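Local coordinates for protein NRPS (Penicillium fellutanum, PDB 6NKI) that carries a Rossmann-type nucleotide-binding domain of the male sterility protein family, holds NADPH in a pocket and pairs with a second copy of itself, at residues A[21-26]-A[49-54]; A[35-40]-A[281-286]; A[235-240]-A[274-279]; A[255-260]-A[328-333]; A[263-268]-A[337-342]. One frame throughout, in Å; residues are numbered along the deposited sequence.

Contact 1. Residues A[21-26]-A[49-54]; sequences GKRLFL and IVYVLA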
# COMPACT_ATOMS: atom_id res chain seq x y z
N GLY A 21 -28.06 0.30 -10.40
CA GLY A 21 -26.82 -0.44 -10.31
C GLY A 21 -25.89 -0.17 -11.47
O GLY A 21 -26.22 0.61 -12.37
N LYS A 22 -24.72 -0.81 -11.46
CA LYS A 22 -23.66 -0.58 -12.45
C LYS A 22 -23.39 -1.85 -13.25
O LYS A 22 -23.19 -2.92 -12.67
CB LYS A 22 -22.37 -0.12 -11.79
CG LYS A 22 -22.41 1.26 -11.18
CD LYS A 22 -22.30 2.33 -12.25
CE LYS A 22 -22.04 3.70 -11.64
NZ LYS A 22 -21.84 4.72 -12.70
N ARG A 23 -23.37 -1.70 -14.57
CA ARG A 23 -23.04 -2.82 -15.47
C ARG A 23 -21.81 -2.39 -16.28
O ARG A 23 -21.87 -1.30 -16.89
CB ARG A 23 -24.23 -3.12 -16.39
CG ARG A 23 -25.39 -3.81 -15.69
CD ARG A 23 -26.69 -3.74 -16.47
NE ARG A 23 -27.52 -4.88 -16.15
CZ ARG A 23 -28.55 -4.86 -15.30
NH1 ARG A 23 -28.87 -3.74 -14.69
NH2 ARG A 23 -29.24 -5.96 -15.08
N LEU A 24 -20.75 -3.19 -16.27
CA LEU A 24 -19.54 -2.83 -17.05
C LEU A 24 -18.96 -4.07 -17.74
O LEU A 24 -19.29 -5.19 -17.35
CB LEU A 24 -18.52 -2.04 -16.23
CG LEU A 24 -17.92 -2.75 -15.02
CD1 LEU A 24 -16.82 -3.70 -15.45
CD2 LEU A 24 -17.38 -1.72 -14.04
N PHE A 25 -18.14 -3.80 -18.74
CA PHE A 25 -17.58 -4.79 -19.65
C PHE A 25 -16.06 -4.83 -19.52
O PHE A 25 -15.40 -3.79 -19.49
CB PHE A 25 -17.99 -4.52 -21.14
CG PHE A 25 -17.20 -5.31 -22.15
CD1 PHE A 25 -17.39 -6.69 -22.30
CD2 PHE A 25 -16.26 -4.67 -22.95
CE1 PHE A 25 -16.64 -7.41 -23.23
CE2 PHE A 25 -15.52 -5.38 -23.89
CZ PHE A 25 -15.70 -6.75 -24.03
N LEU A 26 -15.53 -6.04 -19.49
CA LEU A 26 -14.13 -6.26 -19.15
C LEU A 26 -13.52 -7.26 -20.10
O LEU A 26 -14.07 -8.34 -20.31
CB LEU A 26 -14.01 -6.79 -17.71
CG LEU A 26 -12.63 -7.11 -17.14
CD1 LEU A 26 -11.84 -5.81 -16.99
CD2 LEU A 26 -12.76 -7.85 -15.80
N ILE A 49 -23.51 -6.24 -12.72
CA ILE A 49 -23.19 -7.39 -13.56
C ILE A 49 -21.83 -7.07 -14.17
O ILE A 49 -21.50 -5.89 -14.34
CB ILE A 49 -24.28 -7.65 -14.64
CG1 ILE A 49 -24.43 -9.14 -14.99
CG2 ILE A 49 -23.94 -6.95 -15.94
CD1 ILE A 49 -25.21 -9.97 -13.98
N VAL A 50 -21.03 -8.07 -14.50
CA VAL A 50 -19.82 -7.81 -15.28
C VAL A 50 -19.82 -8.72 -16.49
O VAL A 50 -20.08 -9.93 -16.38
CB VAL A 50 -18.52 -8.00 -14.45
CG1 VAL A 50 -17.28 -7.73 -15.32
CG2 VAL A 50 -18.53 -7.10 -13.23
N TYR A 51 -19.53 -8.14 -17.66
CA TYR A 51 -19.35 -8.91 -18.89
C TYR A 51 -17.86 -9.05 -19.14
O TYR A 51 -17.14 -8.05 -19.15
CB TYR A 51 -19.99 -8.22 -20.11
CG TYR A 51 -21.43 -7.78 -19.97
CD1 TYR A 51 -22.45 -8.70 -19.82
CD2 TYR A 51 -21.77 -6.43 -20.09
CE1 TYR A 51 -23.79 -8.29 -19.72
CE2 TYR A 51 -23.11 -6.01 -19.99
CZ TYR A 51 -24.11 -6.95 -19.81
OH TYR A 51 -25.42 -6.55 -19.71
N VAL A 52 -17.41 -10.28 -19.37
CA VAL A 52 -15.98 -10.53 -19.57
C VAL A 52 -15.74 -11.21 -20.93
O VAL A 52 -16.34 -12.26 -21.24
CB VAL A 52 -15.37 -11.33 -18.41
CG1 VAL A 52 -15.46 -10.52 -17.15
CG2 VAL A 52 -16.09 -12.64 -18.21
N LEU A 53 -14.89 -10.59 -21.74
CA LEU A 53 -14.35 -11.20 -22.93
C LEU A 53 -13.67 -12.50 -22.57
O LEU A 53 -12.87 -12.56 -21.63
CB LEU A 53 -13.36 -10.24 -23.60
CG LEU A 53 -13.05 -10.60 -25.08
CD1 LEU A 53 -14.34 -10.54 -25.92
CD2 LEU A 53 -11.97 -9.73 -25.74
N ALA A 54 -13.98 -13.55 -23.31
CA ALA A 54 -13.33 -14.84 -23.13
C ALA A 54 -12.77 -15.29 -24.47
O ALA A 54 -13.52 -15.45 -25.44
CB ALA A 54 -14.29 -15.89 -22.59
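Phe-25 and Tyr-51 extend their side chains at about a right angle to each other. Phe-25 CG stands anti to the backbone N (chi1 167°), and the ring turns its edge to its neighbour, with Phe-25 CD1 3.7 Å from Tyr-51 CB, which lies in the ring plane. Farther round the ring, Phe-25 CZ approaches Leu-53 CB at 4.2 Å. On the same side of the sheet Ile-49 CG2 sits 3.9 Å above one face of the Tyr-51 ring, offset toward its rim, and that same methyl meets Arg-23 CG at 3.5 Å. Trp-87 stacks on Tyr-51. The two strands run parallel, their axes 15° apart, as the strands of a beta-alpha-beta unit joined by helix 32-43, the first such unit in the chain, inside a Rossmann-type parallel sheet. That helix covers the other face through Leu-38 and Leu-41. There Leu-24 CD1 lies alongside Val-50 CG1 at 4.1 Å, both side chains pointing the same way, whereas Leu-26 crosses Val-52 obliquely, CD2 to CG1 at 4.0 Å. Between the faces, Tyr-51 N donates to Leu-24 O at 3.0 Å (168°), followed by Leu-26 N to Tyr-51 O and Leu-53 N to Leu-26 O.

Contact 2. Residues A[35-40]-A[281-286]; sequences THILHQ and SLIIHE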
# COMPACT_ATOMS: atom_id res chain seq x y z
N THR A 35 -7.79 -10.57 -13.67
CA THR A 35 -8.56 -11.33 -12.69
C THR A 35 -8.72 -10.55 -11.39
O THR A 35 -9.70 -10.75 -10.66
CB THR A 35 -7.92 -12.69 -12.42
OG1 THR A 35 -8.81 -13.47 -11.61
CG2 THR A 35 -6.55 -12.57 -11.72
N HIS A 36 -7.77 -9.65 -11.08
CA HIS A 36 -7.90 -8.86 -9.85
C HIS A 36 -8.86 -7.70 -10.04
O HIS A 36 -9.62 -7.36 -9.11
CB HIS A 36 -6.54 -8.36 -9.36
CG HIS A 36 -5.70 -9.44 -8.74
ND1 HIS A 36 -4.73 -10.13 -9.44
CD2 HIS A 36 -5.73 -9.98 -7.50
CE1 HIS A 36 -4.19 -11.04 -8.65
NE2 HIS A 36 -4.78 -10.97 -7.47
N ILE A 37 -8.83 -7.07 -11.22
CA ILE A 37 -9.88 -6.12 -11.55
C ILE A 37 -11.23 -6.80 -11.43
O ILE A 37 -12.15 -6.27 -10.80
CB ILE A 37 -9.65 -5.54 -12.95
CG1 ILE A 37 -8.28 -4.87 -13.03
CG2 ILE A 37 -10.77 -4.54 -13.31
CD1 ILE A 37 -7.88 -4.53 -14.46
N LEU A 38 -11.34 -8.02 -11.94
CA LEU A 38 -12.59 -8.76 -11.84
C LEU A 38 -13.01 -8.92 -10.38
O LEU A 38 -14.09 -8.47 -9.98
CB LEU A 38 -12.46 -10.11 -12.56
CG LEU A 38 -13.77 -10.89 -12.60
CD1 LEU A 38 -14.77 -10.10 -13.40
CD2 LEU A 38 -13.64 -12.31 -13.10
N HIS A 39 -12.14 -9.54 -9.58
CA HIS A 39 -12.34 -9.67 -8.13
C HIS A 39 -12.86 -8.38 -7.49
O HIS A 39 -13.87 -8.39 -6.78
CB HIS A 39 -11.01 -10.06 -7.50
CG HIS A 39 -11.10 -10.30 -6.03
ND1 HIS A 39 -10.01 -10.14 -5.20
CD2 HIS A 39 -12.12 -10.72 -5.26
CE1 HIS A 39 -10.38 -10.43 -3.96
NE2 HIS A 39 -11.65 -10.79 -3.97
N GLN A 40 -12.19 -7.25 -7.76
CA GLN A 40 -12.55 -6.06 -7.00
C GLN A 40 -13.83 -5.42 -7.52
O GLN A 40 -14.53 -4.75 -6.75
CB GLN A 40 -11.39 -5.07 -7.00
CG GLN A 40 -10.18 -5.55 -6.24
CD GLN A 40 -9.04 -4.56 -6.27
OE1 GLN A 40 -9.20 -3.45 -6.79
NE2 GLN A 40 -7.88 -4.96 -5.78
N SER A 281 -7.10 -1.63 -7.71
CA SER A 281 -7.90 -0.68 -6.94
C SER A 281 -7.89 0.69 -7.61
O SER A 281 -8.93 1.36 -7.73
CB SER A 281 -7.37 -0.57 -5.50
OG SER A 281 -8.12 0.34 -4.67
N LEU A 282 -6.71 1.12 -8.06
CA LEU A 282 -6.59 2.42 -8.69
C LEU A 282 -7.30 2.47 -10.05
O LEU A 282 -7.63 3.56 -10.50
CB LEU A 282 -5.11 2.80 -8.84
CG LEU A 282 -4.80 4.14 -9.54
CD1 LEU A 282 -5.55 5.26 -8.83
CD2 LEU A 282 -3.32 4.45 -9.55
N ILE A 283 -7.52 1.34 -10.71
CA ILE A 283 -8.21 1.36 -11.99
C ILE A 283 -9.70 1.51 -11.78
O ILE A 283 -10.37 2.29 -12.48
CB ILE A 283 -7.87 0.11 -12.83
CG1 ILE A 283 -6.43 0.19 -13.39
CG2 ILE A 283 -8.87 -0.05 -13.96
CD1 ILE A 283 -5.82 -1.15 -13.75
N ILE A 284 -10.23 0.74 -10.83
CA ILE A 284 -11.68 0.76 -10.53
C ILE A 284 -12.08 2.14 -10.02
O ILE A 284 -13.09 2.65 -10.48
CB ILE A 284 -12.01 -0.34 -9.51
CG1 ILE A 284 -11.77 -1.72 -10.12
CG2 ILE A 284 -13.43 -0.18 -9.01
CD1 ILE A 284 -12.16 -2.85 -9.21
N HIS A 285 -11.30 2.76 -9.15
CA HIS A 285 -11.72 4.09 -8.66
C HIS A 285 -11.75 5.08 -9.82
O HIS A 285 -12.70 5.86 -9.91
CB HIS A 285 -10.77 4.59 -7.57
CG HIS A 285 -10.93 6.05 -7.28
ND1 HIS A 285 -11.83 6.52 -6.37
CD2 HIS A 285 -10.30 7.13 -7.79
CE1 HIS A 285 -11.75 7.83 -6.31
NE2 HIS A 285 -10.82 8.22 -7.17
N GLU A 286 -10.74 5.02 -10.69
CA GLU A 286 -10.66 5.96 -11.84
C GLU A 286 -11.85 5.75 -12.78
O GLU A 286 -12.36 6.75 -13.28
CB GLU A 286 -9.33 5.77 -12.57
CG GLU A 286 -8.21 6.54 -11.92
CD GLU A 286 -8.63 7.92 -11.46
OE1 GLU A 286 -9.60 8.44 -12.02
OE2 GLU A 286 -7.99 8.47 -10.55
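Ile-37 and Ile-283 lay their side chains across each other at about a right angle and meet through their delta methyls, CD1 to CD1 at 4.0 Å. The rest of the apolar contact belongs to Ile-284. An extended second torsion (chi2 -176°) carries its CD1 to the first helix, nearest to Gln-40 CB and also 3.8 Å from Ile-37 O. Beside it, Ile-37 CG2 is 4.4 Å from Ile-284 CG1, a looser touch. The axes of segments 35-40 and 281-286 approach to 9.6 Å and are inclined by -56°. Helix 32-43 is the connection between the first two strands of the Rossmann-type sheet, and Leu-38 packs down on Val-50 and Val-52; helix 276-288 sets Ile-283 on Val-229 of strand 226-230, so both helices rest on the same parallel sheet. The polar part is confined to Gln-40, whose chain is extended beyond CG (chi2 179°) and carries the amide to the start of 281-286. Gln-40 OE1 comes 2.9 Å from Ser-281 N, but the angle is poor and no hydrogen bond is formed; OE1 also lies 3.6 Å from Ser-281 CB. Gln-40 NE2 is probably hydrogen-bonded to Asp-277 O, one turn earlier in that helix. Across the subunit interface, Ser-281 packs on Gln-397 and His-285 on Arg-396 of the second subunit.

Contact 3. Residues A[235-240]-A[274-279]; sequences IGPVSN and AAVDWV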
# COMPACT_ATOMS: atom_id res chain seq x y z
N ILE A 235 3.42 -7.57 -9.24
CA ILE A 235 3.65 -8.84 -8.50
C ILE A 235 2.47 -9.07 -7.57
O ILE A 235 1.81 -8.10 -7.22
CB ILE A 235 5.01 -8.82 -7.78
CG1 ILE A 235 4.96 -8.01 -6.49
CG2 ILE A 235 6.08 -8.30 -8.71
CD1 ILE A 235 6.30 -7.85 -5.84
N GLY A 236 2.26 -10.32 -7.18
CA GLY A 236 1.10 -10.74 -6.37
C GLY A 236 1.01 -10.03 -5.05
O GLY A 236 2.04 -9.72 -4.45
N PRO A 237 -0.21 -9.80 -4.53
CA PRO A 237 -0.38 -9.12 -3.25
C PRO A 237 0.31 -9.90 -2.16
O PRO A 237 0.55 -11.10 -2.26
CB PRO A 237 -1.90 -9.11 -3.07
CG PRO A 237 -2.37 -10.31 -3.83
CD PRO A 237 -1.45 -10.42 -5.01
N VAL A 238 0.65 -9.17 -1.09
CA VAL A 238 1.36 -9.76 0.04
C VAL A 238 0.54 -10.91 0.63
O VAL A 238 1.09 -11.92 1.07
CB VAL A 238 1.65 -8.68 1.09
CG1 VAL A 238 2.56 -9.24 2.18
CG2 VAL A 238 2.23 -7.42 0.44
N SER A 239 -0.77 -10.69 0.71
CA SER A 239 -1.72 -11.63 1.36
C SER A 239 -1.79 -13.00 0.66
O SER A 239 -1.70 -14.00 1.37
CB SER A 239 -3.08 -11.01 1.47
OG SER A 239 -3.64 -10.75 0.19
N ASN A 240 -1.88 -13.02 -0.66
CA ASN A 240 -1.96 -14.31 -1.40
C ASN A 240 -0.86 -14.25 -2.45
O ASN A 240 -1.18 -14.17 -3.64
CB ASN A 240 -3.30 -14.51 -2.10
CG ASN A 240 -4.36 -15.08 -1.18
OD1 ASN A 240 -4.15 -15.20 0.02
ND2 ASN A 240 -5.51 -15.43 -1.74
N ALA A 274 4.91 -3.27 -8.79
CA ALA A 274 3.81 -2.86 -7.92
C ALA A 274 2.93 -4.06 -7.59
O ALA A 274 2.84 -5.01 -8.37
CB ALA A 274 2.95 -1.76 -8.55
N ALA A 275 2.35 -4.04 -6.41
CA ALA A 275 1.41 -5.10 -6.15
C ALA A 275 0.18 -4.85 -7.00
O ALA A 275 -0.10 -3.71 -7.40
CB ALA A 275 1.05 -5.17 -4.67
N VAL A 276 -0.40 -5.96 -7.45
CA VAL A 276 -1.54 -5.97 -8.41
C VAL A 276 -2.78 -5.33 -7.80
O VAL A 276 -3.36 -4.49 -8.48
CB VAL A 276 -1.82 -7.40 -8.91
CG1 VAL A 276 -0.76 -7.84 -9.89
CG2 VAL A 276 -1.93 -8.38 -7.76
N ASP A 277 -3.09 -5.61 -6.54
CA ASP A 277 -4.32 -5.05 -5.94
C ASP A 277 -4.28 -3.52 -5.92
O ASP A 277 -5.32 -2.92 -6.11
CB ASP A 277 -4.68 -5.71 -4.61
CG ASP A 277 -3.63 -5.56 -3.52
OD1 ASP A 277 -2.57 -5.00 -3.79
OD2 ASP A 277 -3.90 -6.01 -2.40
N TRP A 278 -3.12 -2.93 -5.66
CA TRP A 278 -3.06 -1.45 -5.62
C TRP A 278 -3.40 -0.86 -6.99
O TRP A 278 -4.13 0.12 -7.02
CB TRP A 278 -1.71 -0.95 -5.11
CG TRP A 278 -1.30 -1.51 -3.78
CD1 TRP A 278 -2.12 -1.77 -2.72
CD2 TRP A 278 0.02 -1.87 -3.36
NE1 TRP A 278 -1.40 -2.28 -1.68
CE2 TRP A 278 -0.08 -2.36 -2.04
CE3 TRP A 278 1.29 -1.84 -3.96
CZ2 TRP A 278 1.03 -2.81 -1.32
CZ3 TRP A 278 2.38 -2.28 -3.25
CH2 TRP A 278 2.25 -2.76 -1.95
N VAL A 279 -2.91 -1.45 -8.09
CA VAL A 279 -3.16 -0.86 -9.39
C VAL A 279 -4.56 -1.22 -9.86
O VAL A 279 -5.27 -0.39 -10.44
CB VAL A 279 -2.05 -1.31 -10.36
CG1 VAL A 279 -0.73 -0.69 -9.97
CG2 VAL A 279 -1.90 -2.79 -10.29
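Ala-274 and Ile-235 open a parallel beta bridge, centred on Ile-235 and Ala-275, in a mixed three-stranded sheet whose middle strand, 270-275, runs straight into helix 276-288. Ala-274 O accepts from Ile-235 N at 2.8 Å, with an N-H...O angle of 157° and the donor tilted from the carbonyl plane. Ala-275 takes the N-cap position of the helix, and its CA directs a C-H to Ile-235 O at 3.2 Å. The same oxygen then receives Val-276 N at 3.1 Å (140°), so Ile-235 O is held by one N-H and one CA-H where strand becomes helix. Val-276 also supplies the main apolar touch: CG1 is anti to the carbonyl carbon (chi1 -74°), leaving CG2 between the backbone N and the carbonyl carbon, where it meets Pro-237 CD at 3.5 Å as the two side chains pass at a slant. Phe-32 and His-36 of helix 32-43 also press on Val-276, and the side chain of Ile-235 is about 5 Å from the bound NADPH. At Asp-277 the carboxylate borders the proline ring, OD2 lying 3.7 Å from Pro-237 CB. Trp-278 reaches Met-394 of its own chain and Met-394 of the second subunit. Back over one face of its ring sit two atoms of the same segment, both offset toward the rim: Asp-277 OD1 and, 3.4 Å above the plane, Ala-275 CB.

Contact 4. Residues A[255-260]-A[328-333]; sequences TAMTTC and LGLGRD
Met-257 and Leu-330 approach on a slant, the thioether chain passing over the branched end of the leucine. Met-257 CG faces both methyls, at 3.7 Å from Leu-330 CD1 and 3.8 Å from Leu-330 CD2. The chain bends about the CG-SD bond (chi3 63°), and this turn brings CE to 3.7 Å from Leu-330 CD2, the same distance as Met-257 SD. Leu-330 thus meets three consecutive atoms of the methionine. Arg-332 comes in separately, its chain extended from CG to NE and the guanidinium turned with its edge to Met-257 O. The approach of NH2 to that oxygen is modelled too short and at a poor angle, so no bond is assigned, and the nearness of NH2 to Met-257 CB and Cys-260 SG is doubtful too. NH1 is engaged in a salt bridge with Glu-410. Cys-260 and Gly-331 each leave their helix with positive phi (60° and 71°), which marks this as a meeting of two C-terminal helix ends near the surface. Around them, helix 389-410 packs Leu-406 on Met-257 and Ala-407 on Leu-330, Gln-349 of helix 339-351 bonds to Thr-258 OG1, and the Cys-260 backbone is hydrogen-bonded to Ile-335 of strand 335-337.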
# COMPACT_ATOMS: atom_id res chain seq x y z
N THR A 255 15.76 -18.50 -12.81
CA THR A 255 17.01 -19.01 -13.35
C THR A 255 18.20 -18.49 -12.56
O THR A 255 19.27 -19.12 -12.54
CB THR A 255 17.17 -18.64 -14.83
OG1 THR A 255 17.44 -17.24 -14.97
CG2 THR A 255 15.89 -18.97 -15.60
N ALA A 256 18.03 -17.34 -11.90
CA ALA A 256 19.05 -16.87 -10.98
C ALA A 256 19.17 -17.81 -9.79
O ALA A 256 20.26 -17.97 -9.23
CB ALA A 256 18.72 -15.45 -10.52
N MET A 257 18.06 -18.46 -9.43
CA MET A 257 18.07 -19.47 -8.38
C MET A 257 18.92 -20.69 -8.76
O MET A 257 19.66 -21.22 -7.92
CB MET A 257 16.64 -19.90 -8.09
CG MET A 257 15.82 -18.84 -7.38
SD MET A 257 14.06 -19.16 -7.39
CE MET A 257 13.97 -20.69 -6.44
N THR A 258 18.79 -21.16 -10.00
CA THR A 258 19.52 -22.35 -10.43
C THR A 258 20.97 -22.04 -10.74
O THR A 258 21.83 -22.89 -10.55
CB THR A 258 18.84 -22.95 -11.66
OG1 THR A 258 18.93 -22.01 -12.74
CG2 THR A 258 17.36 -23.26 -11.37
N THR A 259 21.23 -20.82 -11.21
CA THR A 259 22.57 -20.32 -11.42
C THR A 259 23.28 -19.93 -10.12
O THR A 259 24.52 -19.93 -10.07
CB THR A 259 22.50 -19.13 -12.39
OG1 THR A 259 22.09 -19.61 -13.68
CG2 THR A 259 23.80 -18.43 -12.53
N CYS A 260 22.52 -19.63 -9.06
CA CYS A 260 23.07 -19.20 -7.77
C CYS A 260 23.91 -17.93 -7.91
O CYS A 260 24.80 -17.66 -7.10
CB CYS A 260 23.89 -20.32 -7.11
SG CYS A 260 22.93 -21.80 -6.63
N LEU A 328 16.60 -12.60 0.78
CA LEU A 328 15.97 -12.72 2.09
C LEU A 328 14.84 -13.74 2.08
O LEU A 328 14.67 -14.49 3.04
CB LEU A 328 15.46 -11.35 2.53
CG LEU A 328 15.06 -11.15 4.00
CD1 LEU A 328 15.32 -9.71 4.38
CD2 LEU A 328 13.61 -11.55 4.31
N GLY A 329 14.05 -13.77 1.00
CA GLY A 329 12.96 -14.72 0.90
C GLY A 329 13.43 -16.11 0.50
O GLY A 329 12.94 -17.12 1.03
N LEU A 330 14.39 -16.19 -0.43
CA LEU A 330 14.98 -17.49 -0.74
C LEU A 330 15.70 -18.07 0.47
O LEU A 330 15.89 -19.29 0.57
CB LEU A 330 15.94 -17.39 -1.93
CG LEU A 330 15.48 -17.06 -3.36
CD1 LEU A 330 16.68 -16.96 -4.30
CD2 LEU A 330 14.47 -18.06 -3.88
N GLY A 331 16.11 -17.22 1.41
CA GLY A 331 16.83 -17.70 2.56
C GLY A 331 18.24 -18.15 2.27
O GLY A 331 18.78 -18.98 3.01
N ARG A 332 18.85 -17.62 1.22
CA ARG A 332 20.19 -18.03 0.83
C ARG A 332 20.79 -16.90 0.02
O ARG A 332 20.08 -16.10 -0.59
CB ARG A 332 20.17 -19.33 0.03
CG ARG A 332 19.69 -19.15 -1.40
CD ARG A 332 19.48 -20.48 -2.09
NE ARG A 332 19.30 -20.31 -3.53
CZ ARG A 332 18.98 -21.29 -4.36
NH1 ARG A 332 18.75 -22.51 -3.90
NH2 ARG A 332 18.86 -21.04 -5.65
N ASP A 333 22.12 -16.85 0.00
CA ASP A 333 22.79 -15.79 -0.74
C ASP A 333 23.12 -16.23 -2.16
O ASP A 333 23.34 -17.42 -2.43
CB ASP A 333 24.06 -15.34 -0.00
CG ASP A 333 23.73 -14.57 1.26
OD1 ASP A 333 22.63 -13.97 1.32
OD2 ASP A 333 24.58 -14.56 2.19

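Contact 5. Residues A[263-268]-A[337-342]; sequences NSDESD and SSSQRW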
# COMPACT_ATOMS: atom_id res chain seq x y z
N ASN A 263 22.82 -10.60 -11.74
CA ASN A 263 23.48 -9.41 -12.26
C ASN A 263 23.46 -8.30 -11.21
O ASN A 263 22.38 -7.85 -10.79
CB ASN A 263 22.79 -8.95 -13.54
CG ASN A 263 23.47 -7.76 -14.17
OD1 ASN A 263 24.49 -7.27 -13.69
ND2 ASN A 263 22.88 -7.26 -15.24
N SER A 264 24.64 -7.86 -10.80
CA SER A 264 24.79 -6.88 -9.73
C SER A 264 25.33 -5.54 -10.22
O SER A 264 25.61 -4.66 -9.39
CB SER A 264 25.71 -7.42 -8.64
OG SER A 264 25.93 -6.43 -7.64
N ASP A 265 25.48 -5.35 -11.53
CA ASP A 265 26.09 -4.12 -12.03
C ASP A 265 25.09 -2.99 -12.21
O ASP A 265 25.48 -1.92 -12.68
CB ASP A 265 26.82 -4.39 -13.35
CG ASP A 265 28.07 -5.23 -13.16
OD1 ASP A 265 28.63 -5.20 -12.04
OD2 ASP A 265 28.49 -5.91 -14.13
N GLU A 266 23.84 -3.20 -11.83
CA GLU A 266 22.81 -2.18 -11.96
C GLU A 266 22.09 -1.93 -10.65
O GLU A 266 20.90 -1.63 -10.65
CB GLU A 266 21.80 -2.58 -13.02
CG GLU A 266 21.10 -3.87 -12.66
CD GLU A 266 19.89 -4.09 -13.52
OE1 GLU A 266 19.57 -3.16 -14.29
OE2 GLU A 266 19.29 -5.19 -13.44
N SER A 267 22.81 -2.06 -9.52
CA SER A 267 22.16 -1.92 -8.22
C SER A 267 21.50 -0.56 -8.04
O SER A 267 20.48 -0.44 -7.34
CB SER A 267 23.17 -2.18 -7.11
OG SER A 267 23.42 -3.57 -7.01
N ASP A 268 22.03 0.48 -8.68
CA ASP A 268 21.46 1.81 -8.54
C ASP A 268 20.36 2.08 -9.56
O ASP A 268 19.74 3.15 -9.51
CB ASP A 268 22.57 2.86 -8.63
CG ASP A 268 22.21 4.17 -7.92
OD1 ASP A 268 21.07 4.30 -7.43
OD2 ASP A 268 23.11 5.04 -7.83
N SER A 337 27.20 -11.71 -9.60
CA SER A 337 27.95 -11.77 -10.88
C SER A 337 27.83 -10.44 -11.64
O SER A 337 27.01 -9.61 -11.25
CB SER A 337 27.47 -12.90 -11.74
OG SER A 337 27.39 -14.10 -10.99
N SER A 338 28.68 -10.24 -12.65
CA SER A 338 28.60 -9.06 -13.48
C SER A 338 27.51 -9.26 -14.54
O SER A 338 26.95 -10.35 -14.69
CB SER A 338 29.94 -8.76 -14.15
OG SER A 338 30.26 -9.72 -15.14
N SER A 339 27.22 -8.19 -15.28
CA SER A 339 26.28 -8.33 -16.38
C SER A 339 26.84 -9.23 -17.48
O SER A 339 26.10 -10.05 -18.05
CB SER A 339 25.91 -6.95 -16.93
OG SER A 339 27.01 -6.32 -17.55
N GLN A 340 28.15 -9.14 -17.76
CA GLN A 340 28.73 -10.03 -18.76
C GLN A 340 28.85 -11.46 -18.22
O GLN A 340 28.62 -12.41 -18.97
CB GLN A 340 30.10 -9.55 -19.24
CG GLN A 340 30.11 -8.37 -20.20
CD GLN A 340 31.46 -8.28 -20.97
OE1 GLN A 340 32.35 -9.13 -20.80
NE2 GLN A 340 31.61 -7.25 -21.79
N ARG A 341 29.22 -11.63 -16.95
CA ARG A 341 29.28 -12.98 -16.39
C ARG A 341 27.93 -13.66 -16.45
O ARG A 341 27.81 -14.79 -16.92
CB ARG A 341 29.78 -12.94 -14.95
CG ARG A 341 31.28 -12.72 -14.85
CD ARG A 341 32.02 -13.95 -15.33
NE ARG A 341 33.44 -13.70 -15.43
CZ ARG A 341 33.98 -13.16 -16.51
NH1 ARG A 341 33.20 -12.83 -17.52
NH2 ARG A 341 35.30 -12.94 -16.57
N TRP A 342 26.89 -12.95 -16.00
CA TRP A 342 25.59 -13.60 -15.81
C TRP A 342 24.90 -13.86 -17.15
O TRP A 342 24.27 -14.91 -17.33
CB TRP A 342 24.72 -12.74 -14.92
CG TRP A 342 23.50 -13.45 -14.50
CD1 TRP A 342 23.39 -14.40 -13.53
CD2 TRP A 342 22.21 -13.36 -15.11
NE1 TRP A 342 22.11 -14.86 -13.45
CE2 TRP A 342 21.36 -14.24 -14.42
CE3 TRP A 342 21.69 -12.59 -16.16
CZ2 TRP A 342 20.01 -14.38 -14.73
CZ3 TRP A 342 20.35 -12.73 -16.47
CH2 TRP A 342 19.52 -13.62 -15.76
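Asp-265 reaches across to the first turn of helix 339-351, where its OD2 accepts from Ser-339 N at 2.9 Å with an N-H...O angle of 160°. The donor meets that oxygen from above the carboxylate plane, and Ser-338 CB adds a contact to OD2 at 3.2 Å. A negative group beside the start of a helix is probably favoured by the partial positive charge there. Ser-339 N is also 3.3 Å from Asn-263 OD1, but at a poor angle, so the aspartate is its acceptor. Asn-263 OD1 is used within its own segment: Asp-265 N donates to it at 3.1 Å and 172°, closing an Asx turn. Asn-263 CG, anti to the backbone N (chi1 -177°), lies 3.6 Å from Ser-339 CA; ND2 touches Ser-339 CB and donates to Gly-371 O. These turns follow a short parallel pair of strands, 261-263 with 335-337, bridged at Asn-263 and Ser-337; Ser-264 N extends the pairing with a bond to Ser-337 O at 3.0 Å. Next to it Ser-338 is the N-cap of the helix, its OG accepting from Arg-341 N at 2.8 Å in a capping bond, while Ser-338 O accepts from Trp-342 N. The indole of Trp-342 places one face under Asn-263 N, which stands 4.0 Å above the plane and offset toward the rim; Trp-342 NE1 makes a weak hydrogen bond to Ser-261 O, and Val-252 packs on the ring from helix 248-259.

Overall arrangement
Contacts 1, 2 and 3 are buried and linked in a chain; contact 4 lies at the surface and contact 5 is partly buried, with centres about 41 and 45 Å from that of contact 1. Helix 32-43 connects the first pair: Leu-26 CD1 is 4.0 Å from Ile-37 CG2. Contacts 2 and 3 share helix 276-288. Contact 4 meets contact 5 where Thr-255 and Thr-259 pack on Trp-342. Chemistry follows place: backbone ladder and apolar faces in contact 1, isoleucine packing with one glutamine amide in contact 2, a strand-to-helix bridge in contact 3, methionine-leucine packing beside an arginine in contact 4, and mainly polar turns in contact 5.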